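Long-range contact in 3-oxoacyl-[acyl-carrier-protein] synthase 3 (Pseudomonas aeruginosa, PDB 2X3E), which probably catalyses the first condensation of fatty acid synthesis, joining an acetyl group from acetyl-CoA to malonyl-ACP to give 3-oxobutanoyl-ACP: residues Leu244-Leu257 against Leu266-Asn280. The protein carries 1 engineered substitution. Sequence-based numbering, arbitrary orientation. Where two conformers were deposited one is given.
Sequences LHHLVPHQANTRIL and LPVERVVSNIAEVGN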
# COMPACT_ATOMS: atom_id res chain seq x y z
N LEU A 244 -18.95 9.72 -23.30
CA LEU A 244 -17.61 9.17 -23.12
C LEU A 244 -16.88 9.06 -24.45
O LEU A 244 -17.39 8.45 -25.39
CB LEU A 244 -17.67 7.77 -22.50
CG LEU A 244 -17.36 7.52 -21.04
CD1 LEU A 244 -17.30 6.01 -20.83
CD2 LEU A 244 -16.05 8.18 -20.60
N HIS A 245 -15.68 9.64 -24.52
CA HIS A 245 -14.82 9.46 -25.69
C HIS A 245 -13.93 8.24 -25.51
O HIS A 245 -13.67 7.52 -26.47
CB HIS A 245 -13.93 10.70 -25.91
CG HIS A 245 -14.67 11.90 -26.39
ND1 HIS A 245 -15.19 12.85 -25.54
CD2 HIS A 245 -14.97 12.32 -27.65
CE1 HIS A 245 -15.78 13.80 -26.24
NE2 HIS A 245 -15.67 13.50 -27.53
N HIS A 246 -13.45 8.03 -24.28
CA HIS A 246 -12.46 6.99 -23.99
C HIS A 246 -12.78 6.22 -22.72
O HIS A 246 -12.90 6.80 -21.64
CB HIS A 246 -11.07 7.61 -23.84
CG HIS A 246 -10.71 8.55 -24.94
ND1 HIS A 246 -10.55 8.14 -26.25
CD2 HIS A 246 -10.48 9.89 -24.94
CE1 HIS A 246 -10.24 9.18 -27.00
NE2 HIS A 246 -10.19 10.25 -26.23
N LEU A 247 -12.92 4.91 -22.86
CA LEU A 247 -13.02 4.01 -21.72
C LEU A 247 -11.74 3.17 -21.68
O LEU A 247 -11.42 2.48 -22.66
CB LEU A 247 -14.23 3.09 -21.87
CG LEU A 247 -14.49 2.14 -20.69
CD1 LEU A 247 -14.67 2.90 -19.39
CD2 LEU A 247 -15.72 1.28 -21.00
N VAL A 248 -11.02 3.25 -20.57
CA VAL A 248 -9.76 2.53 -20.40
C VAL A 248 -9.89 1.58 -19.22
O VAL A 248 -9.62 1.94 -18.07
CB VAL A 248 -8.57 3.48 -20.17
CG1 VAL A 248 -7.27 2.70 -20.30
CG2 VAL A 248 -8.60 4.62 -21.16
N PRO A 249 -10.35 0.35 -19.49
CA PRO A 249 -10.51 -0.64 -18.43
C PRO A 249 -9.22 -1.41 -18.14
O PRO A 249 -8.31 -1.49 -18.98
CB PRO A 249 -11.56 -1.57 -19.01
CG PRO A 249 -11.38 -1.49 -20.45
CD PRO A 249 -10.96 -0.10 -20.75
N HIS A 250 -9.17 -2.00 -16.95
CA HIS A 250 -8.20 -3.03 -16.68
C HIS A 250 -8.35 -4.10 -17.76
O HIS A 250 -9.46 -4.56 -18.04
CB HIS A 250 -8.42 -3.63 -15.28
CG HIS A 250 -7.79 -4.97 -15.08
ND1 HIS A 250 -6.46 -5.21 -15.36
CD2 HIS A 250 -8.30 -6.15 -14.64
CE1 HIS A 250 -6.18 -6.47 -15.10
NE2 HIS A 250 -7.28 -7.06 -14.66
N GLN A 251 -7.23 -4.47 -18.37
CA GLN A 251 -7.23 -5.38 -19.50
C GLN A 251 -7.32 -6.83 -19.01
O GLN A 251 -6.36 -7.60 -19.09
CB GLN A 251 -5.97 -5.15 -20.35
CG GLN A 251 -5.74 -3.67 -20.75
CD GLN A 251 -6.59 -3.20 -21.91
OE1 GLN A 251 -6.44 -3.71 -23.02
NE2 GLN A 251 -7.47 -2.22 -21.67
N ALA A 252 -8.50 -7.20 -18.51
CA ALA A 252 -8.69 -8.47 -17.81
C ALA A 252 -8.63 -9.66 -18.75
O ALA A 252 -7.99 -10.68 -18.44
CB ALA A 252 -10.02 -8.45 -17.06
N ASN A 253 -9.32 -9.54 -19.87
CA ASN A 253 -9.29 -10.53 -20.95
C ASN A 253 -9.85 -9.89 -22.22
O ASN A 253 -10.42 -8.80 -22.16
CB ASN A 253 -10.12 -11.75 -20.55
CG ASN A 253 -9.61 -13.03 -21.17
OD1 ASN A 253 -8.81 -12.99 -22.10
ND2 ASN A 253 -10.07 -14.16 -20.66
N THR A 254 -9.74 -10.56 -23.36
CA THR A 254 -10.26 -9.97 -24.60
C THR A 254 -11.77 -9.78 -24.57
O THR A 254 -12.27 -8.69 -24.86
CB THR A 254 -9.85 -10.79 -25.82
OG1 THR A 254 -8.44 -10.66 -26.02
CG2 THR A 254 -10.58 -10.28 -27.07
N ARG A 255 -12.51 -10.83 -24.21
CA ARG A 255 -13.97 -10.75 -24.22
C ARG A 255 -14.53 -9.73 -23.23
O ARG A 255 -15.54 -9.08 -23.52
CB ARG A 255 -14.58 -12.12 -23.94
CG ARG A 255 -14.38 -13.13 -25.06
CD ARG A 255 -15.55 -14.11 -25.16
NE ARG A 255 -15.11 -15.44 -25.58
CZ ARG A 255 -14.56 -16.35 -24.78
NH1 ARG A 255 -14.36 -16.09 -23.48
NH2 ARG A 255 -14.21 -17.54 -25.27
N ILE A 256 -13.87 -9.57 -22.09
CA ILE A 256 -14.39 -8.69 -21.03
C ILE A 256 -14.48 -7.23 -21.47
O ILE A 256 -15.44 -6.53 -21.12
CB ILE A 256 -13.54 -8.82 -19.72
CG1 ILE A 256 -13.82 -10.17 -19.06
CG2 ILE A 256 -13.85 -7.70 -18.74
CD1 ILE A 256 -12.77 -10.59 -18.05
N LEU A 257 -13.52 -6.79 -22.28
CA LEU A 257 -13.45 -5.39 -22.68
C LEU A 257 -14.66 -4.98 -23.53
O LEU A 257 -15.34 -4.00 -23.22
CB LEU A 257 -12.14 -5.12 -23.43
CG LEU A 257 -10.88 -5.34 -22.58
CD1 LEU A 257 -9.61 -5.35 -23.42
CD2 LEU A 257 -10.79 -4.30 -21.53
N LEU A 266 -22.11 1.37 -25.21
CA LEU A 266 -21.02 2.22 -25.68
C LEU A 266 -20.35 1.54 -26.87
O LEU A 266 -20.14 0.33 -26.85
CB LEU A 266 -19.99 2.40 -24.57
CG LEU A 266 -18.85 3.39 -24.82
CD1 LEU A 266 -19.35 4.82 -24.62
CD2 LEU A 266 -17.67 3.10 -23.91
N PRO A 267 -20.02 2.31 -27.92
CA PRO A 267 -19.30 1.70 -29.05
C PRO A 267 -17.97 1.08 -28.61
O PRO A 267 -17.18 1.72 -27.91
CB PRO A 267 -19.07 2.87 -30.00
CG PRO A 267 -20.13 3.85 -29.67
CD PRO A 267 -20.38 3.71 -28.20
N VAL A 268 -17.75 -0.17 -29.01
CA VAL A 268 -16.56 -0.92 -28.60
C VAL A 268 -15.26 -0.22 -29.01
O VAL A 268 -14.27 -0.30 -28.28
CB VAL A 268 -16.59 -2.38 -29.14
CG1 VAL A 268 -15.24 -3.07 -28.96
CG2 VAL A 268 -17.68 -3.18 -28.45
N GLU A 269 -15.28 0.47 -30.15
CA GLU A 269 -14.11 1.20 -30.65
C GLU A 269 -13.61 2.26 -29.67
O GLU A 269 -12.44 2.66 -29.73
CB GLU A 269 -14.41 1.85 -32.01
CG GLU A 269 -15.38 3.02 -31.92
CD GLU A 269 -16.02 3.38 -33.24
OE1 GLU A 269 -15.49 2.98 -34.31
OE2 GLU A 269 -17.05 4.08 -33.21
N ARG A 270 -14.48 2.72 -28.77
CA ARG A 270 -14.09 3.70 -27.75
C ARG A 270 -13.35 3.08 -26.56
O ARG A 270 -12.81 3.81 -25.73
CB ARG A 270 -15.32 4.44 -27.24
CG ARG A 270 -16.03 5.22 -28.31
CD ARG A 270 -17.07 6.13 -27.73
NE ARG A 270 -17.98 6.63 -28.76
CZ ARG A 270 -19.00 7.45 -28.53
NH1 ARG A 270 -19.25 7.89 -27.30
NH2 ARG A 270 -19.77 7.85 -29.53
N VAL A 271 -13.33 1.75 -26.48
CA VAL A 271 -12.55 1.08 -25.44
C VAL A 271 -11.09 1.01 -25.89
O VAL A 271 -10.79 0.48 -26.97
CB VAL A 271 -13.08 -0.35 -25.16
CG1 VAL A 271 -12.24 -1.03 -24.08
CG2 VAL A 271 -14.55 -0.28 -24.74
N VAL A 272 -10.20 1.57 -25.08
CA VAL A 272 -8.76 1.56 -25.37
C VAL A 272 -8.20 0.21 -24.93
O VAL A 272 -8.33 -0.16 -23.76
CB VAL A 272 -8.02 2.69 -24.63
CG1 VAL A 272 -6.52 2.68 -24.98
CG2 VAL A 272 -8.64 4.04 -24.95
N SER A 273 -7.60 -0.52 -25.87
CA SER A 273 -7.14 -1.88 -25.60
C SER A 273 -5.87 -2.27 -26.35
O SER A 273 -5.78 -2.09 -27.57
CB SER A 273 -8.25 -2.88 -25.95
OG SER A 273 -7.79 -4.22 -25.78
N ASN A 274 -4.90 -2.81 -25.61
CA ASN A 274 -3.71 -3.41 -26.19
C ASN A 274 -3.44 -4.81 -25.63
O ASN A 274 -2.32 -5.31 -25.71
CB ASN A 274 -2.49 -2.51 -25.96
CG ASN A 274 -2.17 -2.31 -24.49
OD1 ASN A 274 -3.03 -2.44 -23.63
ND2 ASN A 274 -0.91 -1.99 -24.20
N ILE A 275 -4.47 -5.45 -25.10
CA ILE A 275 -4.31 -6.76 -24.44
C ILE A 275 -3.74 -7.83 -25.37
O ILE A 275 -3.07 -8.76 -24.93
CB ILE A 275 -5.65 -7.23 -23.80
CG1 ILE A 275 -5.38 -8.34 -22.77
CG2 ILE A 275 -6.65 -7.67 -24.87
CD1 ILE A 275 -6.60 -8.71 -21.98
N ALA A 276 -3.99 -7.70 -26.67
CA ALA A 276 -3.42 -8.62 -27.66
C ALA A 276 -1.88 -8.58 -27.71
O ALA A 276 -1.25 -9.61 -27.95
CB ALA A 276 -3.99 -8.33 -29.05
N GLU A 277 -1.30 -7.40 -27.45
CA GLU A 277 0.15 -7.20 -27.59
C GLU A 277 0.91 -7.35 -26.27
O GLU A 277 2.09 -7.66 -26.28
CB GLU A 277 0.45 -5.82 -28.19
CG GLU A 277 -0.10 -5.62 -29.59
CD GLU A 277 -1.50 -5.06 -29.59
OE1 GLU A 277 -2.10 -4.99 -28.50
OE2 GLU A 277 -2.01 -4.69 -30.67
N VAL A 278 0.24 -7.10 -25.15
CA VAL A 278 0.91 -7.12 -23.85
C VAL A 278 0.30 -8.07 -22.83
O VAL A 278 0.90 -8.30 -21.78
CB VAL A 278 0.99 -5.69 -23.23
CG1 VAL A 278 1.68 -4.73 -24.19
CG2 VAL A 278 -0.40 -5.16 -22.85
N GLY A 279 -0.86 -8.64 -23.12
CA GLY A 279 -1.56 -9.48 -22.17
C GLY A 279 -2.10 -8.69 -20.99
O GLY A 279 -2.23 -7.47 -21.06
N ASN A 280 -2.42 -9.41 -19.92
CA ASN A 280 -2.98 -8.83 -18.70
C ASN A 280 -1.83 -8.54 -17.75
O ASN A 280 -1.21 -9.47 -17.24
CB ASN A 280 -3.98 -9.82 -18.08
CG ASN A 280 -4.58 -9.34 -16.77
OD1 ASN A 280 -4.00 -8.51 -16.07
ND2 ASN A 280 -5.74 -9.88 -16.42
O HOH W 1 -10.88 5.45 -27.26
O HOH W 2 -7.21 -9.99 -13.93
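Gln251 lays its side chain against the backbone of Val272-Asn274, and its amide is gripped from several sides. The chain is bent at chi2 (-80°), which brings the amide alongside the backbone of 272-274. Gln251 OE1 accepts from Ser273 OG on a lone pair in the carbonyl plane (3.1 Å), and from Asn274 N, which sits above that plane. Gln251 NE2 reaches Val272 O in that carbonyl's own plane at 3.1 Å and also donates to Pro249 O within its own segment. Four bonds thus fix the rotation of this buried amide, an example of one side chain taking over where backbone pairing stops. That pairing is a single parallel bridge: Leu247 N donates to Arg270 O and Leu247 O receives Val272 N (2.9 Å). At its start the extended Arg270 chain runs past His245 O to place NH1 2.7 Å from Leu244 O; NH1 also bonds Ser242 O. Apolar contacts flank the bridge, Leu247 CD2 on Leu266 CD2 and Val248 CG2 on Val272 CG2 (3.8 Å). Beyond Gln251, Ile275 CD1 wedges against Asn253 CA (3.4 Å).

At the far end Asn280 OD1 meets the edge of the His250 ring at CE1 (3.1 Å), with amide and ring planes 67° apart. Asn280 ND2 donates to Ala252 O and, with His250 NE2, holds a water; His250 ND1 bonds Ser285, and Val282 N bonds Asn280 OD1. The loop between strand 246-249 and helix 254-264 brings His250, and the loop after helix 275-278 brings Asn280, next to one another beside the engineered Ala112, consistent with the Cys-His-Asn catalytic triad of FabH enzymes in the thiolase fold, whose cysteine would occupy that position.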